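Local atomic coordinates of putative Glycerophosphoryl diester phosphodiesterase (PDB entry 3L12), a protein that belongs to the glycerophosphoryl diester phosphodiesterase family and folds as a TIM barrel with a magnesium ion bound in it. Residues 19-24 against 292-297. Residues are numbered along the deposited sequence; the frame is centred on the assembly and turned at random.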
ATOM      1  N   ARG A  19       1.783  -3.531 -19.593  1.00  7.13           N
ATOM      2  CA  ARG A  19       0.685  -3.496 -18.625  1.00  7.25           C
ATOM      3  C   ARG A  19       1.145  -4.045 -17.276  1.00  6.43           C
ATOM      4  O   ARG A  19       2.062  -4.910 -17.224  1.00  7.68           O
ATOM      5  CB  ARG A  19      -0.535  -4.296 -19.114  1.00  7.13           C
ATOM      6  CG  ARG A  19      -1.081  -3.873 -20.461  1.00  7.90           C
ATOM      7  CD  ARG A  19      -1.523  -2.433 -20.497  1.00  8.66           C
ATOM      8  NE  ARG A  19      -1.941  -2.137 -21.872  1.00 10.36           N
ATOM      9  CZ  ARG A  19      -2.475  -0.994 -22.263  1.00 12.79           C
ATOM     10  NH1 ARG A  19      -2.667  -0.017 -21.412  1.00 13.45           N
ATOM     11  NH2 ARG A  19      -2.834  -0.835 -23.530  1.00 13.95           N
ATOM     12  N   VAL A  20       0.521  -3.519 -16.221  1.00  7.10           N
ATOM     13  CA  VAL A  20       0.817  -3.921 -14.821  1.00  7.24           C
ATOM     14  C   VAL A  20      -0.459  -4.532 -14.244  1.00  7.05           C
ATOM     15  O   VAL A  20      -1.489  -3.884 -14.153  1.00  7.12           O
ATOM     16  CB  VAL A  20       1.344  -2.793 -13.953  1.00  7.96           C
ATOM     17  CG1 VAL A  20       1.614  -3.271 -12.497  1.00  8.02           C
ATOM     18  CG2 VAL A  20       2.675  -2.210 -14.553  1.00  9.52           C
ATOM     19  N   ILE A  21      -0.369  -5.823 -13.914  1.00  7.99           N
ATOM     20  CA  ILE A  21      -1.492  -6.563 -13.360  1.00  6.85           C
ATOM     21  C   ILE A  21      -1.181  -6.866 -11.895  1.00  5.00           C
ATOM     22  O   ILE A  21      -0.189  -7.490 -11.583  1.00  8.85           O
ATOM     23  CB  ILE A  21      -1.846  -7.803 -14.145  1.00  7.71           C
ATOM     24  CG1 ILE A  21      -2.110  -7.504 -15.643  1.00 10.05           C
ATOM     25  CG2 ILE A  21      -3.118  -8.518 -13.525  1.00  8.51           C
ATOM     26  CD1 ILE A  21      -0.886  -7.647 -16.538  1.00 10.18           C
ATOM     27  N   GLY A  22      -2.087  -6.419 -11.015  1.00  7.40           N
ATOM     28  CA  GLY A  22      -1.945  -6.584  -9.574  1.00  7.21           C
ATOM     29  C   GLY A  22      -2.267  -7.982  -9.130  1.00  6.53           C
ATOM     30  O   GLY A  22      -3.432  -8.405  -9.232  1.00  7.78           O
ATOM     31  N   HIS A  23      -1.252  -8.749  -8.713  1.00  7.52           N
ATOM     32  CA  HIS A  23      -1.457 -10.165  -8.340  1.00  6.53           C
ATOM     33  C   HIS A  23      -2.237 -10.279  -7.012  1.00  7.35           C
ATOM     34  O   HIS A  23      -1.755  -9.847  -5.939  1.00  6.34           O
ATOM     35  CB  HIS A  23      -0.117 -10.870  -8.234  1.00  7.58           C
ATOM     36  CG  HIS A  23      -0.242 -12.349  -8.136  1.00  7.60           C
ATOM     37  ND1 HIS A  23       0.368 -13.070  -7.125  1.00  8.01           N
ATOM     38  CD2 HIS A  23      -0.917 -13.240  -8.892  1.00  8.39           C
ATOM     39  CE1 HIS A  23       0.107 -14.367  -7.315  1.00  8.97           C
ATOM     40  NE2 HIS A  23      -0.689 -14.482  -8.364  1.00  7.78           N
ATOM     41  N   ARG A  24      -3.459 -10.839  -7.090  1.00  7.57           N
ATOM     42  CA  ARG A  24      -4.400 -10.939  -5.954  1.00  6.76           C
ATOM     43  C   ARG A  24      -4.644  -9.561  -5.354  1.00  8.86           C
ATOM     44  O   ARG A  24      -4.921  -9.433  -4.224  1.00  8.14           O
ATOM     45  CB  ARG A  24      -3.895 -11.933  -4.888  1.00  7.57           C
ATOM     46  CG  ARG A  24      -3.467 -13.233  -5.522  1.00  6.69           C
ATOM     47  CD  ARG A  24      -2.993 -14.252  -4.523  1.00  8.04           C
ATOM     48  NE  ARG A  24      -2.521 -15.393  -5.277  1.00  7.20           N
ATOM     49  CZ  ARG A  24      -1.884 -16.459  -4.763  1.00  8.18           C
ATOM     50  NH1 ARG A  24      -1.646 -16.578  -3.447  1.00  6.88           N
ATOM     51  NH2 ARG A  24      -1.437 -17.400  -5.596  1.00  9.56           N
ATOM     52  N   GLY A 292       2.355  -7.694 -20.722  1.00  8.84           N
ATOM     53  CA  GLY A 292       2.091  -7.296 -19.337  1.00  8.97           C
ATOM     54  C   GLY A 292       2.768  -8.193 -18.331  1.00  8.08           C
ATOM     55  O   GLY A 292       3.182  -9.300 -18.661  1.00  7.30           O
ATOM     56  N   ILE A 293       2.880  -7.643 -17.119  1.00  8.03           N
ATOM     57  CA  ILE A 293       3.506  -8.274 -15.971  1.00  7.00           C
ATOM     58  C   ILE A 293       2.579  -8.316 -14.782  1.00  6.87           C
ATOM     59  O   ILE A 293       2.028  -7.260 -14.375  1.00  7.76           O
ATOM     60  CB  ILE A 293       4.762  -7.476 -15.567  1.00  7.88           C
ATOM     61  CG1 ILE A 293       5.785  -7.538 -16.663  1.00  8.64           C
ATOM     62  CG2 ILE A 293       5.400  -8.025 -14.284  1.00  7.63           C
ATOM     63  CD1 ILE A 293       6.982  -6.550 -16.440  1.00  8.88           C
ATOM     64  N   VAL A 294       2.309  -9.530 -14.296  1.00  7.49           N
ATOM     65  CA  VAL A 294       1.557  -9.769 -13.103  1.00  6.95           C
ATOM     66  C   VAL A 294       2.581  -9.772 -11.983  1.00  6.66           C
ATOM     67  O   VAL A 294       3.551 -10.544 -11.987  1.00  9.15           O
ATOM     68  CB  VAL A 294       0.817 -11.138 -13.156  1.00  7.69           C
ATOM     69  CG1 VAL A 294       0.022 -11.389 -11.891  1.00  9.89           C
ATOM     70  CG2 VAL A 294      -0.091 -11.187 -14.399  1.00  5.57           C
ATOM     71  N   THR A 295       2.313  -8.932 -10.983  1.00  7.20           N
ATOM     72  CA  THR A 295       3.247  -8.683  -9.882  1.00  6.89           C
ATOM     73  C   THR A 295       2.557  -8.539  -8.497  1.00  6.25           C
ATOM     74  O   THR A 295       1.491  -7.978  -8.357  1.00  7.25           O
ATOM     75  CB  THR A 295       4.117  -7.427 -10.171  1.00  7.09           C
ATOM     76  OG1 THR A 295       5.149  -7.283  -9.152  1.00  7.72           O
ATOM     77  CG2 THR A 295       3.218  -6.141 -10.281  1.00  6.27           C
ATOM     78  N   ASP A 296       3.253  -9.013  -7.458  1.00  7.13           N
ATOM     79  CA  ASP A 296       2.875  -8.762  -6.082  1.00  8.00           C
ATOM     80  C   ASP A 296       3.224  -7.340  -5.588  1.00  7.65           C
ATOM     81  O   ASP A 296       2.726  -6.886  -4.531  1.00  8.30           O
ATOM     82  CB  ASP A 296       3.575  -9.774  -5.148  1.00  8.24           C
ATOM     83  CG  ASP A 296       3.110 -11.210  -5.388  1.00  8.13           C
ATOM     84  OD1 ASP A 296       1.912 -11.405  -5.497  1.00  9.13           O
ATOM     85  OD2 ASP A 296       3.949 -12.129  -5.427  1.00  8.53           O
ATOM     86  N   TYR A 297       4.057  -6.625  -6.386  1.00  6.95           N
ATOM     87  CA  TYR A 297       4.593  -5.304  -6.026  1.00  8.68           C
ATOM     88  C   TYR A 297       4.359  -4.319  -7.166  1.00  9.84           C
ATOM     89  O   TYR A 297       5.276  -4.017  -7.922  1.00  9.41           O
ATOM     90  CB  TYR A 297       6.090  -5.407  -5.734  1.00  8.74           C
ATOM     91  CG  TYR A 297       6.398  -6.265  -4.532  1.00  8.74           C
ATOM     92  CD1 TYR A 297       6.401  -5.715  -3.245  1.00 10.41           C
ATOM     93  CD2 TYR A 297       6.662  -7.619  -4.686  1.00 10.29           C
ATOM     94  CE1 TYR A 297       6.660  -6.506  -2.111  1.00 12.26           C
ATOM     95  CE2 TYR A 297       6.884  -8.421  -3.566  1.00 10.85           C
ATOM     96  CZ  TYR A 297       6.895  -7.879  -2.317  1.00 12.15           C
ATOM     97  OH  TYR A 297       7.172  -8.649  -1.173  1.00 15.04           O
TER
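His23 and Asp296 meet where the first and last strands of the TIM barrel, 19-23 and 292-295, run parallel, and the pairing of these strands closes the ring. Four backbone hydrogen bonds zip them together: Arg19 O takes the N-H of Ile293, Ile21 N gives to Ile293 O, Ile21 O takes the N-H of Thr295, and His23 N gives to Thr295 O at 2.9 Å.

Apolar contacts lie on both faces of this ladder. On the face carrying Ile21 and Val294, Ile21 CB meets Val294 CG2 at 3.8 Å, while the other methyl of the valine, Val294 CG1, lies against His23 CD2 at 3.6 Å. On the other face Val20 CG1 touches Thr295 CG2 at 4.0 Å, and helix 298-307 covers Val20 through Thr301 and Leu305. Thr295 OG1 is turned anti to its own backbone N (chi1 -173°), where it accepts from Tyr297 N in an ST turn and also bonds to Val276 O.

At the C-terminal ends of the strands the contact turns polar. His23 ND1 donates to Asp296 OD1 at 2.8 Å; the oxygen sits in the ring plane and is met on its syn side, although ring and carboxylate are 51° apart. Arg24 CG lies over one ring face. Asp296 OD2 is held by Arg27 in a salt bridge and by Asn277.

With ND1 as donor to a carboxylate, the ring's rotation is fixed, and His23 NE2 is hydrogen-bonded to an unidentified molecule, probably from the crystallisation liquor, close to the magnesium ion held by Glu50, Asp52 and Glu149. Asp296 thus probably sets the orientation of His23 beside the metal site.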